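Local atomic coordinates of UspA1 (Moraxella catarrhalis, PDB entry 3PR7), a protein that probably acts as a trimeric surface adhesin of Moraxella catarrhalis that binds fibronectin and the receptor CEACAM1 and responds to mechanical force. Residues G20-A25 with G34-K39; N26-T31 with K41-T46; G50-A55 with G65-A70; K235-V240 with N261-V266. All blocks are in the same frame, centred on the assembly; numbering follows the deposited sequence.

Interaction 1 (G20-A25 with G34-K39); sequences GDNNTA and GGDYNK
Asn-23 reaches across to the turn of residues 34-39 with its amide end. Its CB lies near Asn-38 O; chi1 of -71° sets CG beside the backbone N, and from there the two amide branches meet the other segment. OD1 accepts the backbone N-H of Asn-38, Asn-38 N to Asn-23 OD1 2.9 Å, in the plane of the amide carbonyl. On the other branch Asn-23 ND2 donates to Gly-35 O (3.2 Å), standing above that carbonyl's plane, and makes a weak bond to Gly-34 O. Thr-24 N then closes onto Asn-38 O at 2.9 Å, where the parallel strand pairing begins. Nearer the start of 20-25, Asp-36 OD1 takes the N-H of Asn-22 (3.0 Å) through its syn lone pair. Asn-22 CB sits over a face of the Tyr-37 ring, 3.7 Å from its centroid, and the amide stacks on the ring with planes 13° apart. Asparagine suits position 23 because one flat amide offers both an acceptor and a donor: it serves main-chain groups of the next coil that leave the regular strand pattern, so polar bonds hold the turn around Asn-23, itself buried, in a contact that is only partly buried.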
loop_
_atom_site.group_PDB
_atom_site.type_symbol
_atom_site.label_atom_id
_atom_site.label_comp_id
_atom_site.label_asym_id
_atom_site.label_seq_id
_atom_site.Cartn_x
_atom_site.Cartn_y
_atom_site.Cartn_z
ATOM N N GLY A 20 29.471 -13.926 34.186
ATOM C CA GLY A 20 29.177 -13.151 35.384
ATOM C C GLY A 20 28.808 -14.001 36.579
ATOM O O GLY A 20 28.416 -15.162 36.434
ATOM N N ASP A 21 28.932 -13.411 37.765
ATOM C CA ASP A 21 28.602 -14.086 39.018
ATOM C C ASP A 21 27.099 -14.283 39.206
ATOM O O ASP A 21 26.676 -15.135 39.992
ATOM C CB ASP A 21 29.176 -13.308 40.208
ATOM C CG ASP A 21 30.667 -13.546 40.408
ATOM O OD1 ASP A 21 31.257 -14.373 39.681
ATOM O OD2 ASP A 21 31.251 -12.904 41.307
ATOM N N ASN A 22 26.302 -13.501 38.480
ATOM C CA ASN A 22 24.852 -13.497 38.658
ATOM C C ASN A 22 24.062 -14.107 37.498
ATOM O O ASN A 22 22.831 -14.026 37.470
ATOM C CB ASN A 22 24.360 -12.082 38.969
ATOM C CG ASN A 22 24.874 -11.566 40.300
ATOM O OD1 ASN A 22 24.173 -11.621 41.309
ATOM N ND2 ASN A 22 26.105 -11.069 40.310
ATOM N N ASN A 23 24.771 -14.714 36.550
ATOM C CA ASN A 23 24.133 -15.477 35.485
ATOM C C ASN A 23 23.620 -16.804 36.033
ATOM O O ASN A 23 24.391 -17.590 36.584
ATOM C CB ASN A 23 25.105 -15.717 34.325
ATOM C CG ASN A 23 25.413 -14.451 33.542
ATOM O OD1 ASN A 23 24.611 -13.520 33.495
ATOM N ND2 ASN A 23 26.579 -14.422 32.910
ATOM N N THR A 24 22.318 -17.042 35.900
ATOM C CA THR A 24 21.700 -18.250 36.450
ATOM C C THR A 24 21.050 -19.117 35.379
ATOM O O THR A 24 20.455 -18.611 34.426
ATOM C CB THR A 24 20.653 -17.929 37.548
ATOM O OG1 THR A 24 19.664 -17.032 37.028
ATOM C CG2 THR A 24 21.316 -17.306 38.773
ATOM N N ALA A 25 21.175 -20.430 35.551
ATOM C CA ALA A 25 20.539 -21.404 34.674
ATOM C C ALA A 25 19.694 -22.381 35.487
ATOM O O ALA A 25 20.115 -22.852 36.546
ATOM C CB ALA A 25 21.579 -22.147 33.863
ATOM N N GLY A 34 27.897 -14.686 28.128
ATOM C CA GLY A 34 28.604 -13.774 29.018
ATOM C C GLY A 34 27.720 -12.689 29.595
ATOM O O GLY A 34 26.528 -12.900 29.817
ATOM N N GLY A 35 28.310 -11.521 29.838
ATOM C CA GLY A 35 27.606 -10.428 30.498
ATOM C C GLY A 35 27.298 -10.781 31.940
ATOM O O GLY A 35 28.039 -11.542 32.565
ATOM N N ASP A 36 26.202 -10.239 32.466
ATOM C CA ASP A 36 25.818 -10.489 33.852
ATOM C C ASP A 36 24.311 -10.353 34.074
ATOM O O ASP A 36 23.619 -9.681 33.303
ATOM C CB ASP A 36 26.584 -9.550 34.794
ATOM C CG ASP A 36 26.825 -10.156 36.175
ATOM O OD1 ASP A 36 26.549 -11.361 36.373
ATOM O OD2 ASP A 36 27.301 -9.419 37.065
ATOM N N TYR A 37 23.825 -11.011 35.129
ATOM C CA TYR A 37 22.422 -10.953 35.575
ATOM C C TYR A 37 21.418 -11.553 34.589
ATOM O O TYR A 37 20.228 -11.225 34.617
ATOM C CB TYR A 37 22.021 -9.526 35.976
ATOM C CG TYR A 37 22.731 -9.026 37.208
ATOM C CD1 TYR A 37 22.217 -9.277 38.481
ATOM C CD2 TYR A 37 23.920 -8.306 37.105
ATOM C CE1 TYR A 37 22.870 -8.820 39.619
ATOM C CE2 TYR A 37 24.582 -7.847 38.238
ATOM C CZ TYR A 37 24.050 -8.108 39.490
ATOM O OH TYR A 37 24.700 -7.655 40.612
ATOM N N ASN A 38 21.909 -12.445 33.736
ATOM C CA ASN A 38 21.073 -13.128 32.761
ATOM C C ASN A 38 20.495 -14.430 33.316
ATOM O O ASN A 38 21.207 -15.219 33.936
ATOM C CB ASN A 38 21.870 -13.387 31.482
ATOM C CG ASN A 38 22.394 -12.107 30.852
ATOM O OD1 ASN A 38 21.643 -11.162 30.622
ATOM N ND2 ASN A 38 23.688 -12.075 30.566
ATOM N N LYS A 39 19.196 -14.633 33.106
ATOM C CA LYS A 39 18.511 -15.847 33.550
ATOM C C LYS A 39 18.123 -16.718 32.363
ATOM O O LYS A 39 17.667 -16.213 31.335
ATOM C CB LYS A 39 17.237 -15.512 34.333
ATOM C CG LYS A 39 17.426 -14.848 35.688
ATOM C CD LYS A 39 16.091 -14.812 36.432
ATOM C CE LYS A 39 15.945 -13.569 37.301
ATOM N NZ LYS A 39 16.786 -13.622 38.526
#

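Interaction 2 (N26-T31 with K41-T46); sequences NGTYLT and KGRYST
Segments 26-31 and 41-46 run parallel and in step, Asn-26 beside Lys-41 through Thr-31 beside Thr-46, and both bend at a glycine, Gly-27 and Gly-42. Gly-42 O accepts Thr-28 N, Thr-28 O accepts Tyr-44 N at 3.0 Å, and beyond the tyrosines Thr-31 N reaches Ser-45 O. The positive phi of Gly-42 (85°) favours glycine at its corner. Tyr-29 and Tyr-44 point the same way with ring planes only 8° apart, but the rings are slid so that they barely overlap, centroids 5.1 Å apart; Tyr-29 CB lies 3.5 Å from Tyr-44 CD1, and CD2 of Tyr-29 approaches the Tyr-44 hydroxyl. Leu-30, buried, lays CD2 against the carbonyls of Lys-41 and Gly-42. The aliphatic CG and CD of Arg-43 run beside Thr-28 CB. Thr-31 OG1 lies 3.2 Å from Thr-46 OG1, and Thr-46 OG1 is hydrogen-bonded to Ser-64 OG of the third subunit. Backbone bonds thus set the spacing of the two coils, like residues meet at the glycine, Tyr-29/Tyr-44 and Thr-31/Thr-46 levels, and Thr-31, Thr-46 and the two tyrosines also touch the third subunit.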
loop_
_atom_site.group_PDB
_atom_site.type_symbol
_atom_site.label_atom_id
_atom_site.label_comp_id
_atom_site.label_asym_id
_atom_site.label_seq_id
_atom_site.Cartn_x
_atom_site.Cartn_y
_atom_site.Cartn_z
ATOM N N ASN A 26 18.500 -22.672 34.981
ATOM C CA ASN A 26 17.559 -23.564 35.647
ATOM C C ASN A 26 16.878 -24.470 34.620
ATOM O O ASN A 26 15.717 -24.264 34.257
ATOM C CB ASN A 26 16.536 -22.743 36.446
ATOM C CG ASN A 26 15.639 -23.600 37.327
ATOM O OD1 ASN A 26 15.991 -24.720 37.704
ATOM N ND2 ASN A 26 14.469 -23.067 37.667
ATOM N N GLY A 27 17.621 -25.465 34.144
ATOM C CA GLY A 27 17.128 -26.381 33.120
ATOM C C GLY A 27 18.226 -27.157 32.418
ATOM O O GLY A 27 19.302 -27.369 32.977
ATOM N N THR A 28 17.952 -27.565 31.181
ATOM C CA THR A 28 18.841 -28.447 30.428
ATOM C C THR A 28 19.343 -27.787 29.142
ATOM O O THR A 28 18.583 -27.119 28.443
ATOM C CB THR A 28 18.126 -29.780 30.094
ATOM O OG1 THR A 28 17.444 -30.264 31.257
ATOM C CG2 THR A 28 19.109 -30.840 29.631
ATOM N N TYR A 29 20.628 -27.984 28.847
ATOM C CA TYR A 29 21.288 -27.451 27.644
ATOM C C TYR A 29 21.078 -25.951 27.413
ATOM O O TYR A 29 20.922 -25.503 26.275
ATOM C CB TYR A 29 20.908 -28.256 26.393
ATOM C CG TYR A 29 21.380 -29.692 26.414
ATOM C CD1 TYR A 29 22.729 -30.009 26.243
ATOM C CD2 TYR A 29 20.476 -30.736 26.595
ATOM C CE1 TYR A 29 23.165 -31.334 26.264
ATOM C CE2 TYR A 29 20.900 -32.064 26.617
ATOM C CZ TYR A 29 22.243 -32.354 26.451
ATOM O OH TYR A 29 22.665 -33.662 26.471
ATOM N N LEU A 30 21.070 -25.189 28.501
ATOM C CA LEU A 30 20.980 -23.734 28.428
ATOM C C LEU A 30 22.368 -23.159 28.196
ATOM O O LEU A 30 23.368 -23.789 28.545
ATOM C CB LEU A 30 20.382 -23.159 29.715
ATOM C CG LEU A 30 19.059 -23.763 30.209
ATOM C CD1 LEU A 30 18.692 -23.297 31.610
ATOM C CD2 LEU A 30 17.890 -23.608 29.231
ATOM N N THR A 31 22.431 -21.974 27.594
ATOM C CA THR A 31 23.706 -21.288 27.375
ATOM C C THR A 31 23.617 -19.785 27.597
ATOM O O THR A 31 22.689 -19.123 27.125
ATOM C CB THR A 31 24.294 -21.555 25.968
ATOM O OG1 THR A 31 23.252 -21.526 24.989
ATOM C CG2 THR A 31 24.962 -22.906 25.922
ATOM N N LYS A 41 15.889 -20.504 31.648
ATOM C CA LYS A 41 15.054 -21.592 32.145
ATOM C C LYS A 41 14.612 -22.455 30.970
ATOM O O LYS A 41 14.772 -22.064 29.813
ATOM C CB LYS A 41 13.825 -21.042 32.875
ATOM C CG LYS A 41 14.092 -20.517 34.276
ATOM C CD LYS A 41 12.870 -19.793 34.822
ATOM C CE LYS A 41 12.989 -19.552 36.318
ATOM N NZ LYS A 41 11.781 -18.871 36.861
ATOM N N GLY A 42 14.060 -23.627 31.269
ATOM C CA GLY A 42 13.541 -24.521 30.238
ATOM C C GLY A 42 14.612 -25.406 29.633
ATOM O O GLY A 42 15.491 -25.900 30.338
ATOM N N ARG A 43 14.527 -25.612 28.321
ATOM C CA ARG A 43 15.481 -26.448 27.601
ATOM C C ARG A 43 15.946 -25.795 26.303
ATOM O O ARG A 43 15.141 -25.241 25.555
ATOM C CB ARG A 43 14.889 -27.834 27.313
ATOM C CG ARG A 43 14.874 -28.768 28.516
ATOM C CD ARG A 43 14.997 -30.235 28.107
ATOM N NE ARG A 43 13.702 -30.878 27.892
ATOM C CZ ARG A 43 13.135 -31.071 26.703
ATOM N NH1 ARG A 43 13.739 -30.670 25.590
ATOM N NH2 ARG A 43 11.953 -31.667 26.627
ATOM N N TYR A 44 17.254 -25.859 26.058
ATOM C CA TYR A 44 17.871 -25.417 24.797
ATOM C C TYR A 44 17.749 -23.917 24.505
ATOM O O TYR A 44 17.769 -23.500 23.344
ATOM C CB TYR A 44 17.348 -26.240 23.613
ATOM C CG TYR A 44 17.608 -27.721 23.740
ATOM C CD1 TYR A 44 18.874 -28.247 23.484
ATOM C CD2 TYR A 44 16.592 -28.599 24.116
ATOM C CE1 TYR A 44 19.123 -29.610 23.599
ATOM C CE2 TYR A 44 16.830 -29.966 24.233
ATOM C CZ TYR A 44 18.100 -30.463 23.974
ATOM O OH TYR A 44 18.349 -31.812 24.087
ATOM N N SER A 45 17.633 -23.115 25.558
ATOM C CA SER A 45 17.537 -21.668 25.413
ATOM C C SER A 45 18.916 -21.020 25.485
ATOM O O SER A 45 19.845 -21.591 26.057
ATOM C CB SER A 45 16.596 -21.093 26.465
ATOM O OG SER A 45 15.277 -21.561 26.248
ATOM N N THR A 46 19.042 -19.832 24.897
ATOM C CA THR A 46 20.343 -19.193 24.698
ATOM C C THR A 46 20.300 -17.677 24.898
ATOM O O THR A 46 19.392 -17.004 24.410
ATOM C CB THR A 46 20.885 -19.474 23.271
ATOM O OG1 THR A 46 20.824 -20.879 22.991
ATOM C CG2 THR A 46 22.323 -18.986 23.108
#

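Interaction 3 (G50-A55 with G65-A70); sequences GLFNEA and GGYNKA
Two successive coils of the left-handed parallel beta-roll characteristic of YadA-like heads meet where Gly-50 to Ala-55 stacks on Gly-65 to Ala-70. Asn-53 makes the side-chain hydrogen bonds of the contact. Its OD1 accepts Asn-68 N at 3.0 Å in the plane of the amide carbonyl, while ND2 donates to Gly-65 O, also at 3.0 Å and from above that carbonyl's plane. Gly-65 O is gripped twice, since Leu-51 N bonds to it as well. Leu-51 O in turn accepts Tyr-67 N, and beyond the turn Glu-54 N binds Asn-68 O at 2.8 Å and Glu-54 O receives Ala-70 N. Leu-51 CD2 lies beside the phenol end of Tyr-67. The rings of Phe-52 and Tyr-67 are 10° from parallel but slid apart, with Phe-52 CB 3.6 Å from Tyr-67 CD1. Glu-54 and Lys-69 extend side by side; Glu-54 OE1 to Lys-69 NZ, 4.0 Å, is a long salt bridge, suited to the outer face of the strands. The small Ala-55 and Ala-70 face the other way, into the roll, against Ile-47 and Ile-62 of strands 46-47 and 61-62. Asn-38 OD1 of the coil before receives Asn-53 N, and Asn-68 OD1 does the same for Asn-83 N, linking the contact to strand 39-41 on one side and strand 84-85 on the other, in the parallel run of strands.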
loop_
_atom_site.group_PDB
_atom_site.type_symbol
_atom_site.label_atom_id
_atom_site.label_comp_id
_atom_site.label_asym_id
_atom_site.label_seq_id
_atom_site.Cartn_x
_atom_site.Cartn_y
_atom_site.Cartn_z
ATOM N N GLY A 50 25.199 -9.689 27.343
ATOM C CA GLY A 50 24.461 -8.483 27.686
ATOM C C GLY A 50 24.096 -8.407 29.154
ATOM O O GLY A 50 24.834 -8.890 30.011
ATOM N N LEU A 51 22.947 -7.806 29.446
ATOM C CA LEU A 51 22.580 -7.504 30.821
ATOM C C LEU A 51 21.088 -7.693 31.104
ATOM O O LEU A 51 20.244 -7.172 30.377
ATOM C CB LEU A 51 23.020 -6.076 31.177
ATOM C CG LEU A 51 22.607 -5.698 32.602
ATOM C CD1 LEU A 51 23.489 -6.270 33.708
ATOM C CD2 LEU A 51 22.252 -4.245 32.804
ATOM N N PHE A 52 20.788 -8.439 32.169
ATOM C CA PHE A 52 19.415 -8.681 32.644
ATOM C C PHE A 52 18.454 -9.264 31.608
ATOM O O PHE A 52 17.271 -8.910 31.567
ATOM C CB PHE A 52 18.817 -7.425 33.289
ATOM C CG PHE A 52 19.135 -7.291 34.742
ATOM C CD1 PHE A 52 18.539 -8.137 35.676
ATOM C CD2 PHE A 52 20.030 -6.326 35.185
ATOM C CE1 PHE A 52 18.830 -8.026 37.028
ATOM C CE2 PHE A 52 20.332 -6.205 36.537
ATOM C CZ PHE A 52 19.729 -7.061 37.461
ATOM N N ASN A 53 18.969 -10.166 30.783
ATOM C CA ASN A 53 18.153 -10.841 29.789
ATOM C C ASN A 53 17.562 -12.134 30.350
ATOM O O ASN A 53 18.243 -12.877 31.054
ATOM C CB ASN A 53 18.966 -11.095 28.515
ATOM C CG ASN A 53 19.405 -9.803 27.832
ATOM O OD1 ASN A 53 18.603 -8.890 27.629
ATOM N ND2 ASN A 53 20.680 -9.727 27.469
ATOM N N GLU A 54 16.284 -12.374 30.063
ATOM C CA GLU A 54 15.595 -13.593 30.492
ATOM C C GLU A 54 15.152 -14.415 29.290
ATOM O O GLU A 54 14.285 -13.994 28.525
ATOM C CB GLU A 54 14.366 -13.263 31.341
ATOM C CG GLU A 54 14.623 -13.067 32.824
ATOM C CD GLU A 54 13.335 -13.055 33.640
ATOM O OE1 GLU A 54 12.420 -12.257 33.323
ATOM O OE2 GLU A 54 13.237 -13.847 34.602
ATOM N N ALA A 55 15.750 -15.588 29.125
ATOM C CA ALA A 55 15.312 -16.525 28.098
ATOM C C ALA A 55 14.798 -17.798 28.755
ATOM O O ALA A 55 15.580 -18.642 29.193
ATOM C CB ALA A 55 16.439 -16.829 27.122
ATOM N N GLY A 65 22.028 -7.336 24.228
ATOM C CA GLY A 65 21.349 -6.132 24.687
ATOM C C GLY A 65 20.997 -6.204 26.159
ATOM O O GLY A 65 21.634 -6.930 26.923
ATOM N N GLY A 66 19.975 -5.454 26.554
ATOM C CA GLY A 66 19.593 -5.380 27.955
ATOM C C GLY A 66 18.110 -5.536 28.224
ATOM O O GLY A 66 17.273 -5.089 27.435
ATOM N N TYR A 67 17.797 -6.183 29.347
ATOM C CA TYR A 67 16.436 -6.250 29.896
ATOM C C TYR A 67 15.406 -6.857 28.940
ATOM O O TYR A 67 14.213 -6.542 29.009
ATOM C CB TYR A 67 15.984 -4.867 30.382
ATOM C CG TYR A 67 17.018 -4.157 31.228
ATOM C CD1 TYR A 67 17.084 -4.369 32.604
ATOM C CD2 TYR A 67 17.936 -3.280 30.652
ATOM C CE1 TYR A 67 18.039 -3.729 33.382
ATOM C CE2 TYR A 67 18.891 -2.633 31.422
ATOM C CZ TYR A 67 18.935 -2.860 32.783
ATOM O OH TYR A 67 19.875 -2.214 33.547
ATOM N N ASN A 68 15.876 -7.732 28.058
ATOM C CA ASN A 68 15.005 -8.415 27.115
ATOM C C ASN A 68 14.425 -9.681 27.731
ATOM O O ASN A 68 15.069 -10.326 28.557
ATOM C CB ASN A 68 15.761 -8.728 25.821
ATOM C CG ASN A 68 16.192 -7.472 25.079
ATOM O OD1 ASN A 68 15.415 -6.528 24.923
ATOM N ND2 ASN A 68 17.434 -7.459 24.618
ATOM N N LYS A 69 13.199 -10.021 27.342
ATOM C CA LYS A 69 12.533 -11.213 27.860
ATOM C C LYS A 69 11.955 -12.076 26.746
ATOM O O LYS A 69 10.962 -11.717 26.113
ATOM C CB LYS A 69 11.448 -10.840 28.871
ATOM C CG LYS A 69 11.984 -10.369 30.209
ATOM C CD LYS A 69 10.875 -9.796 31.078
ATOM C CE LYS A 69 11.410 -9.374 32.437
ATOM N NZ LYS A 69 10.350 -8.848 33.338
ATOM N N ALA A 70 12.604 -13.212 26.507
ATOM C CA ALA A 70 12.109 -14.203 25.566
ATOM C C ALA A 70 11.531 -15.390 26.323
ATOM O O ALA A 70 12.179 -16.429 26.470
ATOM C CB ALA A 70 13.213 -14.646 24.616
#

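Interaction 4 (K235-V240 with N261-V266); sequences KAATIV and NGTVSV
Thr-263 turns OG1 into the place between its backbone N and carbonyl carbon (chi1 73°), which sets the hydroxyl toward Lys-235 and leaves CG2 anti to the carbonyl carbon, against Ala-237. Thr-263 OG1 donates to Lys-235 O at 3.0 Å, coming in at 126° to the C=O bond and tilted 34° from the carbonyl plane. Thr-263 CG2 rests 3.5 Å from Ala-237 CA and 3.7 Å from Ala-237 CB. A threonine serves both needs from one CB: its hydroxyl satisfies a main-chain carbonyl while its methyl covers the neighbouring alanine. Ala-237 is small enough for the loop to approach Gly-262, whose CA is 5.2 Å from Ala-237 CA. Gly-262, just before Thr-263, has a positive phi and backbone angles that a residue with a CB could hardly adopt. The loop has other ties nearby: Ala-237 N bonds to Gln-222 OE1, and Thr-238 N to Gln-274 OE1 of the third subunit. Ser-265 sends OG to Ala-233 O and to His-277 ND1 of the third subunit. The two segments touch through side chains and one hydroxyl bond, without backbone pairing. Val-264 and Ser-265 pair in parallel with a strand of the third subunit, an intersubunit sheet at the end of the roll, consistent with the head-to-stalk transition of trimeric autotransporter adhesins.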
loop_
_atom_site.group_PDB
_atom_site.type_symbol
_atom_site.label_atom_id
_atom_site.label_comp_id
_atom_site.label_asym_id
_atom_site.label_seq_id
_atom_site.Cartn_x
_atom_site.Cartn_y
_atom_site.Cartn_z
ATOM N N LYS A 235 -25.394 14.462 -3.036
ATOM C CA LYS A 235 -26.768 14.912 -3.255
ATOM C C LYS A 235 -27.713 13.719 -3.300
ATOM O O LYS A 235 -27.381 12.670 -3.861
ATOM C CB LYS A 235 -26.857 15.713 -4.558
ATOM C CG LYS A 235 -28.132 16.525 -4.747
ATOM C CD LYS A 235 -27.881 17.683 -5.701
ATOM C CE LYS A 235 -29.102 18.571 -5.868
ATOM N NZ LYS A 235 -29.947 18.156 -7.023
ATOM N N ALA A 236 -28.888 13.884 -2.701
ATOM C CA ALA A 236 -29.914 12.847 -2.713
ATOM C C ALA A 236 -30.481 12.650 -4.118
ATOM O O ALA A 236 -30.738 13.621 -4.838
ATOM C CB ALA A 236 -31.023 13.187 -1.728
ATOM N N ALA A 237 -30.653 11.388 -4.503
ATOM C CA ALA A 237 -31.242 11.037 -5.791
ATOM C C ALA A 237 -32.715 11.422 -5.840
ATOM O O ALA A 237 -33.455 11.204 -4.879
ATOM C CB ALA A 237 -31.071 9.548 -6.067
ATOM N N THR A 238 -33.126 12.007 -6.962
ATOM C CA THR A 238 -34.524 12.376 -7.183
ATOM C C THR A 238 -35.092 11.618 -8.380
ATOM O O THR A 238 -34.405 11.433 -9.389
ATOM C CB THR A 238 -34.695 13.900 -7.412
ATOM O OG1 THR A 238 -33.991 14.300 -8.595
ATOM C CG2 THR A 238 -34.176 14.701 -6.218
ATOM N N ILE A 239 -36.341 11.172 -8.259
ATOM C CA ILE A 239 -37.027 10.498 -9.361
ATOM C C ILE A 239 -37.606 11.551 -10.303
ATOM O O ILE A 239 -38.376 12.418 -9.882
ATOM C CB ILE A 239 -38.152 9.542 -8.870
ATOM C CG1 ILE A 239 -37.649 8.630 -7.742
ATOM C CG2 ILE A 239 -38.695 8.710 -10.036
ATOM C CD1 ILE A 239 -38.759 7.958 -6.931
ATOM N N VAL A 240 -37.213 11.481 -11.571
ATOM C CA VAL A 240 -37.650 12.450 -12.574
ATOM C C VAL A 240 -38.199 11.722 -13.802
ATOM O O VAL A 240 -37.475 11.482 -14.773
ATOM C CB VAL A 240 -36.505 13.420 -12.991
ATOM C CG1 VAL A 240 -37.051 14.582 -13.811
ATOM C CG2 VAL A 240 -35.758 13.952 -11.771
ATOM N N ASN A 261 -30.073 4.662 -5.537
ATOM C CA ASN A 261 -28.681 4.338 -5.862
ATOM C C ASN A 261 -27.683 5.411 -5.460
ATOM O O ASN A 261 -26.478 5.163 -5.471
ATOM C CB ASN A 261 -28.466 4.072 -7.368
ATOM C CG ASN A 261 -29.716 3.523 -8.032
ATOM O OD1 ASN A 261 -30.437 4.284 -8.738
ATOM N ND2 ASN A 261 -29.973 2.179 -7.825
ATOM N N GLY A 262 -28.172 6.602 -5.135
ATOM C CA GLY A 262 -27.291 7.742 -4.914
ATOM C C GLY A 262 -26.950 8.392 -6.241
ATOM O O GLY A 262 -27.428 7.963 -7.293
ATOM N N THR A 263 -26.129 9.435 -6.198
ATOM C CA THR A 263 -25.795 10.179 -7.407
ATOM C C THR A 263 -24.302 10.430 -7.521
ATOM O O THR A 263 -23.623 10.645 -6.515
ATOM C CB THR A 263 -26.539 11.538 -7.481
ATOM O OG1 THR A 263 -25.978 12.457 -6.535
ATOM C CG2 THR A 263 -28.022 11.370 -7.205
ATOM N N VAL A 264 -23.798 10.405 -8.751
ATOM C CA VAL A 264 -22.412 10.763 -9.024
ATOM C C VAL A 264 -22.298 12.288 -9.013
ATOM O O VAL A 264 -22.937 12.973 -9.809
ATOM C CB VAL A 264 -21.926 10.191 -10.376
ATOM C CG1 VAL A 264 -20.473 10.565 -10.624
ATOM C CG2 VAL A 264 -22.094 8.683 -10.408
ATOM N N SER A 265 -21.492 12.809 -8.095
ATOM C CA SER A 265 -21.333 14.249 -7.951
ATOM C C SER A 265 -19.957 14.714 -8.413
ATOM O O SER A 265 -18.946 14.064 -8.126
ATOM C CB SER A 265 -21.555 14.657 -6.501
ATOM O OG SER A 265 -21.478 16.065 -6.371
ATOM N N VAL A 266 -19.925 15.843 -9.121
ATOM C CA VAL A 266 -18.668 16.384 -9.653
ATOM C C VAL A 266 -18.316 17.770 -9.102
ATOM O O VAL A 266 -17.298 18.351 -9.476
ATOM C CB VAL A 266 -18.638 16.413 -11.213
ATOM C CG1 VAL A 266 -18.816 15.013 -11.793
ATOM C CG2 VAL A 266 -19.683 17.373 -11.768
#

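In the fold
Interactions 1, 2 and 3 belong to neighbouring coils at the N-terminal end of the roll, whereas interaction 4 lies about 62 to 72 Å from them, centre to centre, on the other side of the chain's centre. Interactions 1 and 3 hold the same run of parallel strands and share an asparagine bond; both rely on asparagine amides serving main-chain groups. Interaction 2 covers the glycine corners that follow, with near-parallel, offset tyrosines that barely overlap and threonines in place of amides, and meets interaction 1 through Ala-25 and Leu-30. Interaction 3 is the most buried, while 1 and 2 are partly exposed. Interaction 4 replaces repetitive pairing with one hydroxyl bond and methyl packing within the chain, at a place where all three subunits meet.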